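Local atomic coordinates of CheC-like superfamily protein (Shewanella oneidensis, PDB entry 3H2D), a protein that probably acts in bacterial chemotaxis as a CheX-type phosphatase that removes the phosphoryl group from the response regulator CheY. Residues 13-18 with 93-97; 45-51 with 112-118; 57-63 with 146-152. The contacts are given in a common frame with arbitrary orientation. Where two conformers were deposited one is given. Numbering follows the deposited sequence.

Contact 1: residues 13-18 with 93-97; sequences SLLNVI and ITNMV
Two helices of the CheX-family (CheC-like) alpha+beta fold cross above the antiparallel sheet. Segment 13-18 belongs to helix 8-21, which has a wider pi-type turn at 16-18. Segment 93-97 belongs to the long helix 84-107. Their local axes pass 9.3 Å apart and cross obliquely, at 132° between N-to-C directions. The interface is apolar and buried. The helices come closest at small Ser13, whose CA lies 5.0 Å from Val97 CA and whose CB touches Val97 O at 3.4 Å; Val17 CA and Ile93 CA are 7.3 Å apart. Ser13 OG is hydrogen-bonded to Pro9 O. Leu14 (chi1 t, chi2 p) places CD1 3.8 Å from CG2 of Val97 (t) and 4.1 Å from Ile93 CG2. Val17 (t) points toward the long helix, its CG1 4.3 Å from Ile93 CG1. Ile18 (m, m) starts sideways, but its CD1 lies 4.2 Å from Ile93 CD1. Ile93 (m, t) also packs on Ile70 of helix 64-75. Selenomethionine Met96 (m, t, m) ends with CE 3.8 Å from Val17 CG1.

Contact 2: residues 45-51 with 112-118; sequences GLIGMVG and FEMATPM
The pairing of these antiparallel segments slips by one residue midway. Strand 45-51 is continuous, whereas 112-118 carries one extra residue, and Ala115 adopts phi/psi of -89/-142°. The end-to-end directions differ by 154°. At one end Val50 and Glu113 form a hydrogen-bonded pair, Val50 N to Glu113 O at 2.8 Å and Glu113 N to Val50 O at 2.7 Å. Met49 and Met114 follow as a non-hydrogen-bonded pair, with CA atoms 4.5 Å apart. Ala115 N then reaches Gly48 O at 2.9 Å. Beyond the slip, Leu46 and Met118 pair through Leu46 N to Met118 O and Met118 N to Leu46 O, both 2.8 Å. A water spans the gap: it accepts from Gly48 N at 3.0 Å and donates to Thr116 O at 2.8 Å. Ile47 (t, t) sets CD1 4.0 Å from Met114 CB and 4.2 Å from Pro117 CG. Selenomethionine Met49 (m, t, m) lays SE over one face of the Phe112 ring (chi1 p), 3.8 Å from its centroid, in a Met-aromatic contact. Phe112 also packs on Leu105 of helix 84-107. Met118 pairs with a strand of the second subunit, whose Lys55 NZ hydrogen-bonds Met114 O. Segment 112-118 is thus part of the strand outermost within this chain, irregular in pairing, through which the CheX sheet continues into the second subunit.

Contact 3: residues 57-63 with 146-152; sequences SLSITFE and TAFIEVC. With GOL (glycerol), chain D.
Segments 57-63 and 146-152 are adjacent central strands of the sheet, with axes 4.7 Å apart at 173°. The antiparallel ladder is regular. Three pairs are doubly hydrogen-bonded: Ser57 N to Cys152 O and Cys152 N to Ser57 O, both 2.9 Å; Ser59 N to Glu150 O and Glu150 N to Ser59 O, both 2.9 Å; Thr61 N to Phe148 O at 2.8 Å and Phe148 N to Thr61 O at 2.9 Å. At the end, Glu63 N gives a longer hydrogen bond to Thr146 O, 3.1 Å. The return hydrogen bond goes to a side chain: Thr146 N donates to Glu63 OE1 at 2.8 Å. Glu63 is the N-cap residue of helix 64-75. A glycerol, probably from crystallisation, is hydrogen-bonded to the same end: its O1 to Glu63 OE1 (2.7 Å), its O2 to Glu63 OE2 (2.6 Å), with Thr146 OG1 donating to O2 (3.0 Å).

Leu58 (t, p), Ile60, Phe62, Ala147, Ile149 and Val151 form the apolar face. Leu58 CD1 lies 3.6 Å from Ile149 CG2, and Phe62 CD2 3.8 Å from Ala147 CB. The opposite face is more polar. Ser57 OG and Ser59 OG (both chi1 p) are hydrogen-bonded to His129 ND1 and NE2 respectively, Thr61 OG1 to Ser44 OG, and Glu150 forms a salt bridge with Lys34. A water joins Ser59 OG (2.6 Å) and Thr61 OG1 (2.7 Å). The chemistry is thus two-sided: one face is apolar toward the helices, and the other settles its buried polar groups through side chains and water.

The three contacts describe one helix-covered sheet. Contacts 2 and 3 share it directly: strands 43-51 and 54-62 are neighbours, with Gly45 O 2.8 Å from Ile60 N and Ile47 O 3.0 Å from Leu58 N. Contact 1 lies over them, its centre about 11 Å from the centre of contact 3 and about 14 Å from that of contact 2. Leu14 CD2 meets Ile149 CD1 at 3.5 Å, and Thr94 OG1 sits 3.3 Å from Gly45 CA. By analogy with CheX relatives, Asn95 on helix 84-107 probably belongs to the E-x-x-N phosphatase motif; its OD1 packs 3.4 Å from Pro117 CG and 3.6 Å from Met114 SE. Contacts 2 and 3 touch the second subunit.

Contact 1: residues 13-18 with 93-97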
ATOM      1  N   SER B  13       3.510  18.418  -6.553  1.00 21.37           N
ATOM      2  CA  SER B  13       2.237  18.360  -5.866  1.00 21.11           C
ATOM      3  C   SER B  13       2.438  18.247  -4.347  1.00 22.62           C
ATOM      4  O   SER B  13       1.699  18.876  -3.606  1.00 21.37           O
ATOM      5  CB  SER B  13       1.321  17.233  -6.415  1.00 23.04           C
ATOM      6  OG  SER B  13       1.114  17.438  -7.802  1.00 25.69           O
ATOM      7  N   LEU B  14       3.407  17.442  -3.904  1.00 23.49           N
ATOM      8  CA  LEU B  14       3.684  17.289  -2.482  1.00 24.89           C
ATOM      9  C   LEU B  14       4.170  18.632  -1.941  1.00 22.87           C
ATOM     10  O   LEU B  14       3.750  19.048  -0.868  1.00 24.98           O
ATOM     11  CB  LEU B  14       4.725  16.186  -2.222  1.00 23.07           C
ATOM     12  CG  LEU B  14       5.086  15.957  -0.741  1.00 28.39           C
ATOM     13  CD1 LEU B  14       3.857  15.468   0.132  1.00 26.52           C
ATOM     14  CD2 LEU B  14       6.283  15.026  -0.611  1.00 28.49           C
ATOM     15  N   LEU B  15       5.057  19.293  -2.672  1.00 24.70           N
ATOM     16  CA  LEU B  15       5.605  20.568  -2.200  1.00 26.05           C
ATOM     17  C   LEU B  15       4.473  21.599  -2.136  1.00 28.34           C
ATOM     18  O   LEU B  15       4.411  22.409  -1.205  1.00 29.86           O
ATOM     19  CB  LEU B  15       6.760  21.046  -3.082  1.00 26.11           C
ATOM     20  CG  LEU B  15       8.078  20.269  -3.055  1.00 29.19           C
ATOM     21  CD1 LEU B  15       9.099  21.073  -3.885  1.00 31.83           C
ATOM     22  CD2 LEU B  15       8.573  19.995  -1.617  1.00 30.64           C
ATOM     23  N   ASN B  16       3.549  21.554  -3.079  1.00 28.62           N
ATOM     24  CA  ASN B  16       2.332  22.382  -2.960  1.00 30.54           C
ATOM     25  C   ASN B  16       1.554  22.191  -1.670  1.00 30.11           C
ATOM     26  O   ASN B  16       1.191  23.152  -1.015  1.00 33.06           O
ATOM     27  CB  ASN B  16       1.360  22.124  -4.128  1.00 30.96           C
ATOM     28  CG  ASN B  16       1.788  22.765  -5.380  1.00 32.09           C
ATOM     29  OD1 ASN B  16       2.703  23.579  -5.392  1.00 36.82           O
ATOM     30  ND2 ASN B  16       1.156  22.371  -6.486  1.00 32.08           N
ATOM     31  N   VAL B  17       1.275  20.948  -1.310  1.00 29.39           N
ATOM     32  CA  VAL B  17       0.499  20.662  -0.112  1.00 30.00           C
ATOM     33  C   VAL B  17       1.278  21.075   1.157  1.00 33.17           C
ATOM     34  O   VAL B  17       0.793  21.865   1.966  1.00 33.87           O
ATOM     35  CB  VAL B  17       0.083  19.179  -0.060  1.00 30.31           C
ATOM     36  CG1 VAL B  17      -0.673  18.873   1.217  1.00 33.76           C
ATOM     37  CG2 VAL B  17      -0.800  18.842  -1.284  1.00 32.31           C
ATOM     38  N   ILE B  18       2.513  20.604   1.274  1.00 33.98           N
ATOM     39  CA  ILE B  18       3.291  20.766   2.505  1.00 34.85           C
ATOM     40  C   ILE B  18       3.821  22.192   2.669  1.00 35.38           C
ATOM     41  O   ILE B  18       3.625  22.832   3.712  1.00 34.59           O
ATOM     42  CB  ILE B  18       4.411  19.714   2.577  1.00 35.45           C
ATOM     43  CG1 ILE B  18       3.837  18.310   2.433  1.00 32.21           C
ATOM     44  CG2 ILE B  18       5.173  19.840   3.891  1.00 37.09           C
ATOM     45  CD1 ILE B  18       2.730  17.945   3.443  1.00 31.10           C
ATOM     46  N   ILE B  93      -3.603  13.707   2.147  1.00 22.22           N
ATOM     47  CA  ILE B  93      -2.384  14.181   1.481  1.00 24.05           C
ATOM     48  C   ILE B  93      -2.072  13.298   0.291  1.00 22.69           C
ATOM     49  O   ILE B  93      -1.736  13.790  -0.813  1.00 21.25           O
ATOM     50  CB  ILE B  93      -1.146  14.224   2.454  1.00 24.48           C
ATOM     51  CG1 ILE B  93      -1.375  15.306   3.515  1.00 25.16           C
ATOM     52  CG2 ILE B  93       0.151  14.453   1.677  1.00 24.00           C
ATOM     53  CD1 ILE B  93      -0.311  15.322   4.607  1.00 25.11           C
ATOM     54  N   THR B  94      -2.187  11.981   0.483  1.00 23.15           N
ATOM     55  CA  THR B  94      -1.930  11.043  -0.614  1.00 24.07           C
ATOM     56  C   THR B  94      -2.854  11.298  -1.819  1.00 24.11           C
ATOM     57  O   THR B  94      -2.395  11.303  -3.005  1.00 23.73           O
ATOM     58  CB  THR B  94      -2.079   9.585  -0.134  1.00 23.20           C
ATOM     59  OG1 THR B  94      -1.161   9.350   0.926  1.00 25.16           O
ATOM     60  CG2 THR B  94      -1.789   8.608  -1.248  1.00 21.02           C
ATOM     61  N   ASN B  95      -4.145  11.499  -1.535  1.00 23.16           N
ATOM     62  CA  ASN B  95      -5.088  11.792  -2.606  1.00 21.65           C
ATOM     63  C   ASN B  95      -4.740  13.099  -3.327  1.00 23.59           C
ATOM     64  O   ASN B  95      -4.853  13.171  -4.556  1.00 23.42           O
ATOM     65  CB  ASN B  95      -6.513  11.932  -2.088  1.00 24.47           C
ATOM     66  CG  ASN B  95      -7.254  10.651  -2.042  1.00 31.26           C
ATOM     67  OD1 ASN B  95      -7.015   9.736  -2.836  1.00 29.47           O
ATOM     68  ND2 ASN B  95      -8.215  10.570  -1.071  1.00 33.01           N
HETATM   69  N   MSE B  96      -4.332  14.135  -2.587  1.00 22.99           N
HETATM   70  CA  MSE B  96      -4.017  15.415  -3.236  1.00 25.32           C
HETATM   71  C   MSE B  96      -2.713  15.381  -4.038  1.00 24.25           C
HETATM   72  O   MSE B  96      -2.643  15.999  -5.091  1.00 21.54           O
HETATM   73  CB  MSE B  96      -3.978  16.575  -2.215  1.00 28.17           C
HETATM   74  CG  MSE B  96      -5.279  16.802  -1.564  1.00 31.46           C
HETATM   75 SE   MSE B  96      -5.138  18.422  -0.437  0.75 29.74          SE
HETATM   76  CE  MSE B  96      -4.267  17.627   1.068  1.00 24.54           C
ATOM     77  N   VAL B  97      -1.690  14.671  -3.548  1.00 21.71           N
ATOM     78  CA  VAL B  97      -0.436  14.492  -4.296  1.00 21.86           C
ATOM     79  C   VAL B  97      -0.682  13.751  -5.630  1.00 21.66           C
ATOM     80  O   VAL B  97      -0.244  14.174  -6.724  1.00 19.25           O
ATOM     81  CB  VAL B  97       0.618  13.765  -3.427  1.00 22.83           C
ATOM     82  CG1 VAL B  97       1.885  13.357  -4.272  1.00 22.46           C
ATOM     83  CG2 VAL B  97       0.988  14.674  -2.250  1.00 21.97           C
TER

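Contact 2: residues 45-51 with 112-118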
ATOM      1  N   GLY B  45       1.521   6.806   3.137  1.00 22.85           N
ATOM      2  CA  GLY B  45       0.344   6.744   2.267  1.00 22.79           C
ATOM      3  C   GLY B  45       0.734   6.037   0.963  1.00 22.66           C
ATOM      4  O   GLY B  45       1.708   6.416   0.328  1.00 23.47           O
ATOM      5  N   LEU B  46      -0.028   5.002   0.602  1.00 21.60           N
ATOM      6  CA  LEU B  46       0.204   4.165  -0.567  1.00 23.72           C
ATOM      7  C   LEU B  46      -1.045   4.161  -1.456  1.00 22.35           C
ATOM      8  O   LEU B  46      -2.169   4.112  -0.950  1.00 25.50           O
ATOM      9  CB  LEU B  46       0.497   2.721  -0.164  1.00 24.69           C
ATOM     10  CG  LEU B  46       1.901   2.384   0.343  1.00 29.95           C
ATOM     11  CD1 LEU B  46       2.177   3.110   1.610  1.00 30.83           C
ATOM     12  CD2 LEU B  46       1.979   0.838   0.551  1.00 27.00           C
ATOM     13  N   ILE B  47      -0.849   4.197  -2.769  1.00 22.14           N
ATOM     14  CA  ILE B  47      -1.951   4.202  -3.712  1.00 20.71           C
ATOM     15  C   ILE B  47      -1.517   3.619  -5.035  1.00 22.32           C
ATOM     16  O   ILE B  47      -0.398   3.829  -5.496  1.00 23.28           O
ATOM     17  CB  ILE B  47      -2.533   5.639  -3.889  1.00 22.77           C
ATOM     18  CG1 ILE B  47      -3.933   5.633  -4.539  1.00 21.84           C
ATOM     19  CG2 ILE B  47      -1.490   6.621  -4.577  1.00 23.15           C
ATOM     20  CD1 ILE B  47      -4.743   6.903  -4.254  1.00 19.33           C
ATOM     21  N   GLY B  48      -2.425   2.883  -5.644  1.00 22.03           N
ATOM     22  CA  GLY B  48      -2.218   2.365  -7.002  1.00 22.06           C
ATOM     23  C   GLY B  48      -2.767   3.291  -8.058  1.00 22.67           C
ATOM     24  O   GLY B  48      -3.679   4.091  -7.795  1.00 23.16           O
HETATM   25  N   MSE B  49      -2.215   3.147  -9.273  1.00 22.24           N
HETATM   26  CA  MSE B  49      -2.613   3.912 -10.451  1.00 21.75           C
HETATM   27  C   MSE B  49      -2.754   2.983 -11.635  1.00 20.92           C
HETATM   28  O   MSE B  49      -1.955   2.082 -11.801  1.00 19.67           O
HETATM   29  CB  MSE B  49      -1.570   4.960 -10.779  1.00 22.90           C
HETATM   30  CG  MSE B  49      -1.499   6.056  -9.736  1.00 24.82           C
HETATM   31 SE   MSE B  49       0.086   7.169  -9.968  0.75 22.14          SE
HETATM   32  CE  MSE B  49       1.418   5.899  -9.275  1.00 27.39           C
ATOM     33  N   VAL B  50      -3.804   3.186 -12.420  1.00 20.30           N
ATOM     34  CA  VAL B  50      -4.055   2.346 -13.576  1.00 22.02           C
ATOM     35  C   VAL B  50      -4.435   3.256 -14.735  1.00 23.44           C
ATOM     36  O   VAL B  50      -5.330   4.109 -14.602  1.00 23.63           O
ATOM     37  CB  VAL B  50      -5.161   1.320 -13.312  1.00 24.95           C
ATOM     38  CG1 VAL B  50      -5.448   0.515 -14.518  1.00 25.40           C
ATOM     39  CG2 VAL B  50      -4.768   0.356 -12.170  1.00 24.31           C
ATOM     40  N   GLY B  51      -3.765   3.057 -15.855  1.00 24.45           N
ATOM     41  CA  GLY B  51      -4.044   3.815 -17.075  1.00 26.06           C
ATOM     42  C   GLY B  51      -4.163   2.898 -18.276  1.00 27.73           C
ATOM     43  O   GLY B  51      -3.944   1.704 -18.153  1.00 26.26           O
ATOM     44  N   PHE B 112      -3.909   8.319 -16.337  1.00 20.51           N
ATOM     45  CA  PHE B 112      -4.146   7.255 -15.344  1.00 21.32           C
ATOM     46  C   PHE B 112      -5.252   7.681 -14.418  1.00 21.43           C
ATOM     47  O   PHE B 112      -5.594   8.882 -14.312  1.00 22.23           O
ATOM     48  CB  PHE B 112      -2.889   6.878 -14.534  1.00 21.41           C
ATOM     49  CG  PHE B 112      -2.426   7.928 -13.587  1.00 22.89           C
ATOM     50  CD1 PHE B 112      -2.901   7.994 -12.289  1.00 21.95           C
ATOM     51  CD2 PHE B 112      -1.462   8.839 -13.992  1.00 23.31           C
ATOM     52  CE1 PHE B 112      -2.442   8.999 -11.408  1.00 28.41           C
ATOM     53  CE2 PHE B 112      -1.013   9.808 -13.156  1.00 24.88           C
ATOM     54  CZ  PHE B 112      -1.475   9.905 -11.862  1.00 23.27           C
ATOM     55  N   GLU B 113      -5.825   6.663 -13.761  1.00 23.16           N
ATOM     56  CA  GLU B 113      -6.819   6.820 -12.707  1.00 22.90           C
ATOM     57  C   GLU B 113      -6.170   6.262 -11.435  1.00 22.71           C
ATOM     58  O   GLU B 113      -5.448   5.259 -11.475  1.00 23.07           O
ATOM     59  CB  GLU B 113      -8.074   5.998 -13.011  1.00 25.42           C
ATOM     60  CG  GLU B 113      -8.895   6.411 -14.210  1.00 32.15           C
ATOM     61  CD  GLU B 113      -9.297   7.858 -14.145  1.00 38.68           C
ATOM     62  OE1 GLU B 113      -9.546   8.352 -13.024  1.00 44.39           O
ATOM     63  OE2 GLU B 113      -9.354   8.505 -15.224  1.00 52.85           O
HETATM   64  N   MSE B 114      -6.406   6.937 -10.321  1.00 23.28           N
HETATM   65  CA  MSE B 114      -5.965   6.474  -9.009  1.00 24.58           C
HETATM   66  C   MSE B 114      -6.992   5.534  -8.387  1.00 23.78           C
HETATM   67  O   MSE B 114      -8.194   5.647  -8.634  1.00 23.37           O
HETATM   68  CB  MSE B 114      -5.734   7.653  -8.065  1.00 23.96           C
HETATM   69  CG  MSE B 114      -6.952   8.344  -7.511  1.00 27.77           C
HETATM   70 SE   MSE B 114      -6.347   9.903  -6.420  0.75 33.63          SE
HETATM   71  CE  MSE B 114      -5.948  10.925  -7.939  1.00 26.16           C
ATOM     72  N   ALA B 115      -6.490   4.631  -7.550  1.00 23.60           N
ATOM     73  CA  ALA B 115      -7.323   3.780  -6.731  1.00 23.62           C
ATOM     74  C   ALA B 115      -7.531   4.600  -5.455  1.00 25.00           C
ATOM     75  O   ALA B 115      -7.702   5.809  -5.538  1.00 26.66           O
ATOM     76  CB  ALA B 115      -6.622   2.450  -6.470  1.00 23.70           C
ATOM     77  N   THR B 116      -7.548   3.963  -4.290  1.00 23.49           N
ATOM     78  CA  THR B 116      -7.851   4.635  -3.056  1.00 22.03           C
ATOM     79  C   THR B 116      -6.679   4.459  -2.048  1.00 20.85           C
ATOM     80  O   THR B 116      -5.988   3.465  -2.076  1.00 23.53           O
ATOM     81  CB  THR B 116      -9.139   4.129  -2.461  1.00 22.35           C
ATOM     82  OG1 THR B 116      -9.050   2.717  -2.282  1.00 25.81           O
ATOM     83  CG2 THR B 116     -10.325   4.463  -3.346  1.00 25.30           C
ATOM     84  N   PRO B 117      -6.485   5.438  -1.147  1.00 22.82           N
ATOM     85  CA  PRO B 117      -5.305   5.370  -0.317  1.00 23.42           C
ATOM     86  C   PRO B 117      -5.357   4.269   0.733  1.00 23.01           C
ATOM     87  O   PRO B 117      -6.407   3.935   1.236  1.00 21.12           O
ATOM     88  CB  PRO B 117      -5.300   6.710   0.419  1.00 25.78           C
ATOM     89  CG  PRO B 117      -6.158   7.590  -0.382  1.00 24.35           C
ATOM     90  CD  PRO B 117      -7.239   6.675  -0.879  1.00 23.36           C
HETATM   91  N   MSE B 118      -4.207   3.662   0.974  0.50 24.81           N
HETATM   92  CA  MSE B 118      -4.020   2.828   2.141  0.50 26.07           C
HETATM   93  C   MSE B 118      -2.900   3.460   2.904  0.50 25.19           C
HETATM   94  O   MSE B 118      -1.915   3.905   2.318  0.50 24.11           O
HETATM   95  CB  MSE B 118      -3.637   1.413   1.760  0.50 27.17           C
HETATM   96  CG  MSE B 118      -4.799   0.596   1.306  0.50 27.53           C
HETATM   97 SE   MSE B 118      -4.162  -1.021   0.476  0.38 28.10          SE
HETATM   98  CE  MSE B 118      -3.748  -0.336  -1.293  0.50 23.41           C
TER
HETATM   99  O   HOH W   1      -4.530   1.849  -3.807  1.00 22.51           O

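Contact 3: residues 57-63 with 146-152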
ATOM      1  N   SER B  57       2.467   2.423  -8.948  1.00 21.51           N
ATOM      2  CA  SER B  57       2.313   2.583  -7.515  1.00 23.32           C
ATOM      3  C   SER B  57       3.044   3.821  -7.046  1.00 22.49           C
ATOM      4  O   SER B  57       4.079   4.183  -7.599  1.00 22.76           O
ATOM      5  CB  SER B  57       2.893   1.335  -6.796  1.00 22.57           C
ATOM      6  OG  SER B  57       4.221   1.004  -7.273  1.00 24.09           O
ATOM      7  N   LEU B  58       2.469   4.478  -6.036  1.00 24.19           N
ATOM      8  CA  LEU B  58       3.057   5.615  -5.332  1.00 22.33           C
ATOM      9  C   LEU B  58       3.023   5.364  -3.827  1.00 21.63           C
ATOM     10  O   LEU B  58       2.031   4.883  -3.313  1.00 22.95           O
ATOM     11  CB  LEU B  58       2.229   6.860  -5.599  1.00 22.23           C
ATOM     12  CG  LEU B  58       2.479   8.100  -4.744  1.00 25.40           C
ATOM     13  CD1 LEU B  58       3.893   8.644  -5.012  1.00 28.57           C
ATOM     14  CD2 LEU B  58       1.421   9.133  -5.061  1.00 30.56           C
ATOM     15  N   SER B  59       4.132   5.665  -3.155  1.00 22.91           N
ATOM     16  CA  SER B  59       4.206   5.698  -1.676  1.00 20.58           C
ATOM     17  C   SER B  59       4.797   7.029  -1.218  1.00 21.23           C
ATOM     18  O   SER B  59       5.729   7.547  -1.820  1.00 22.07           O
ATOM     19  CB  SER B  59       4.984   4.517  -1.064  1.00 22.41           C
ATOM     20  OG  SER B  59       6.336   4.490  -1.452  1.00 21.99           O
ATOM     21  N   ILE B  60       4.219   7.582  -0.157  1.00 22.69           N
ATOM     22  CA  ILE B  60       4.730   8.786   0.480  1.00 22.42           C
ATOM     23  C   ILE B  60       4.935   8.401   1.946  1.00 22.80           C
ATOM     24  O   ILE B  60       3.992   8.120   2.636  1.00 23.61           O
ATOM     25  CB  ILE B  60       3.735   9.960   0.398  1.00 21.53           C
ATOM     26  CG1 ILE B  60       3.263  10.215  -1.036  1.00 25.04           C
ATOM     27  CG2 ILE B  60       4.317  11.263   0.963  1.00 25.40           C
ATOM     28  CD1 ILE B  60       2.011  11.183  -1.069  1.00 26.36           C
ATOM     29  N   THR B  61       6.166   8.480   2.410  1.00 22.11           N
ATOM     30  CA  THR B  61       6.542   7.978   3.727  1.00 23.48           C
ATOM     31  C   THR B  61       7.055   9.130   4.564  1.00 22.96           C
ATOM     32  O   THR B  61       7.792   9.953   4.026  1.00 23.01           O
ATOM     33  CB  THR B  61       7.625   6.895   3.561  1.00 24.53           C
ATOM     34  OG1 THR B  61       7.069   5.786   2.812  1.00 24.17           O
ATOM     35  CG2 THR B  61       8.166   6.394   4.939  1.00 23.94           C
ATOM     36  N   PHE B  62       6.635   9.191   5.831  1.00 20.77           N
ATOM     37  CA  PHE B  62       6.992  10.255   6.774  1.00 21.61           C
ATOM     38  C   PHE B  62       7.526   9.700   8.103  1.00 22.22           C
ATOM     39  O   PHE B  62       6.977   8.724   8.637  1.00 23.45           O
ATOM     40  CB  PHE B  62       5.785  11.125   7.152  1.00 23.53           C
ATOM     41  CG  PHE B  62       5.064  11.777   6.000  1.00 24.64           C
ATOM     42  CD1 PHE B  62       4.013  11.117   5.376  1.00 23.98           C
ATOM     43  CD2 PHE B  62       5.384  13.059   5.573  1.00 26.68           C
ATOM     44  CE1 PHE B  62       3.321  11.734   4.318  1.00 29.90           C
ATOM     45  CE2 PHE B  62       4.677  13.675   4.539  1.00 25.48           C
ATOM     46  CZ  PHE B  62       3.641  13.006   3.934  1.00 23.09           C
ATOM     47  N   GLU B  63       8.524  10.367   8.697  1.00 24.42           N
ATOM     48  CA  GLU B  63       8.853  10.143  10.101  1.00 23.37           C
ATOM     49  C   GLU B  63       7.803  10.769  10.987  1.00 22.05           C
ATOM     50  O   GLU B  63       7.160  11.737  10.596  1.00 21.75           O
ATOM     51  CB  GLU B  63      10.258  10.703  10.446  1.00 23.29           C
ATOM     52  CG  GLU B  63      11.318   9.818   9.854  1.00 24.61           C
ATOM     53  CD  GLU B  63      12.711  10.358   9.962  1.00 25.26           C
ATOM     54  OE1 GLU B  63      12.870  11.580  10.157  1.00 22.91           O
ATOM     55  OE2 GLU B  63      13.648   9.541   9.798  1.00 31.63           O
ATOM     56  N   THR B 146      12.479  13.408   8.042  1.00 23.38           N
ATOM     57  CA  THR B 146      12.562  13.032   6.634  1.00 23.94           C
ATOM     58  C   THR B 146      11.267  12.425   6.063  1.00 23.43           C
ATOM     59  O   THR B 146      10.511  11.725   6.745  1.00 22.55           O
ATOM     60  CB  THR B 146      13.741  12.032   6.439  1.00 25.94           C
ATOM     61  OG1 THR B 146      14.914  12.551   7.113  1.00 26.19           O
ATOM     62  CG2 THR B 146      14.015  11.802   4.952  1.00 27.76           C
ATOM     63  N   ALA B 147      11.015  12.705   4.785  1.00 24.22           N
ATOM     64  CA  ALA B 147       9.973  12.045   4.038  1.00 23.54           C
ATOM     65  C   ALA B 147      10.577  11.502   2.750  1.00 23.30           C
ATOM     66  O   ALA B 147      11.666  11.899   2.355  1.00 22.25           O
ATOM     67  CB  ALA B 147       8.757  12.997   3.761  1.00 24.07           C
ATOM     68  N   PHE B 148       9.875  10.568   2.130  1.00 22.77           N
ATOM     69  CA  PHE B 148      10.262   9.986   0.840  1.00 23.30           C
ATOM     70  C   PHE B 148       9.039   9.806  -0.034  1.00 24.59           C
ATOM     71  O   PHE B 148       7.980   9.396   0.456  1.00 24.55           O
ATOM     72  CB  PHE B 148      10.879   8.583   1.014  1.00 23.62           C
ATOM     73  CG  PHE B 148      12.046   8.533   1.923  1.00 24.68           C
ATOM     74  CD1 PHE B 148      11.874   8.284   3.246  1.00 25.94           C
ATOM     75  CD2 PHE B 148      13.330   8.702   1.434  1.00 25.58           C
ATOM     76  CE1 PHE B 148      12.962   8.194   4.084  1.00 29.11           C
ATOM     77  CE2 PHE B 148      14.410   8.619   2.257  1.00 27.14           C
ATOM     78  CZ  PHE B 148      14.234   8.374   3.580  1.00 29.50           C
ATOM     79  N   ILE B 149       9.189  10.116  -1.323  1.00 24.81           N
ATOM     80  CA  ILE B 149       8.237   9.694  -2.324  1.00 25.59           C
ATOM     81  C   ILE B 149       8.913   8.624  -3.148  1.00 23.22           C
ATOM     82  O   ILE B 149      10.073   8.750  -3.493  1.00 24.00           O
ATOM     83  CB  ILE B 149       7.804  10.820  -3.312  1.00 25.80           C
ATOM     84  CG1 ILE B 149       6.889  11.815  -2.669  1.00 32.09           C
ATOM     85  CG2 ILE B 149       7.069  10.216  -4.513  1.00 31.21           C
ATOM     86  CD1 ILE B 149       6.697  13.108  -3.547  1.00 30.07           C
ATOM     87  N   GLU B 150       8.193   7.544  -3.407  1.00 23.15           N
ATOM     88  CA  GLU B 150       8.599   6.556  -4.369  1.00 23.08           C
ATOM     89  C   GLU B 150       7.473   6.299  -5.384  1.00 22.81           C
ATOM     90  O   GLU B 150       6.315   6.096  -4.996  1.00 22.92           O
ATOM     91  CB  GLU B 150       9.027   5.260  -3.676  1.00 23.48           C
ATOM     92  CG  GLU B 150       9.580   4.210  -4.640  1.00 24.33           C
ATOM     93  CD  GLU B 150      10.207   2.965  -4.001  1.00 28.03           C
ATOM     94  OE1 GLU B 150      10.356   2.901  -2.751  1.00 28.79           O
ATOM     95  OE2 GLU B 150      10.553   2.037  -4.788  1.00 31.72           O
ATOM     96  N   VAL B 151       7.819   6.300  -6.673  0.50 22.93           N
ATOM     97  CA  VAL B 151       6.874   5.893  -7.716  0.50 22.58           C
ATOM     98  C   VAL B 151       7.454   4.746  -8.554  0.50 23.19           C
ATOM     99  O   VAL B 151       8.674   4.617  -8.711  0.50 24.27           O
ATOM    100  CB  VAL B 151       6.440   7.101  -8.612  0.50 23.17           C
ATOM    101  CG1 VAL B 151       7.450   7.364  -9.723  0.50 18.14           C
ATOM    102  CG2 VAL B 151       5.082   6.839  -9.220  0.50 23.28           C
ATOM    103  N   CYS B 152       6.583   3.906  -9.089  1.00 24.43           N
ATOM    104  CA  CYS B 152       7.011   2.806  -9.974  1.00 26.38           C
ATOM    105  C   CYS B 152       5.933   2.612 -10.999  1.00 28.96           C
ATOM    106  O   CYS B 152       4.770   2.632 -10.644  1.00 28.15           O
ATOM    107  CB  CYS B 152       7.187   1.535  -9.183  1.00 27.82           C
ATOM    108  SG  CYS B 152       7.980   0.210 -10.117  1.00 34.52           S
TER
HETATM  109  C1  GOL D 156      16.225  12.606  10.290  1.00 38.98           C
HETATM  110  O1  GOL D 156      15.235  12.244  11.232  1.00 39.08           O
HETATM  111  C2  GOL D 156      16.889  11.418   9.588  1.00 43.50           C
HETATM  112  O2  GOL D 156      15.922  10.517   9.067  1.00 39.98           O
HETATM  113  C3  GOL D 156      17.811  10.626  10.499  1.00 44.87           C
HETATM  114  O3  GOL D 156      18.225   9.441   9.844  1.00 46.90           O
HETATM  115  O   HOH W   2       7.694   6.004   0.180  1.00 19.71           O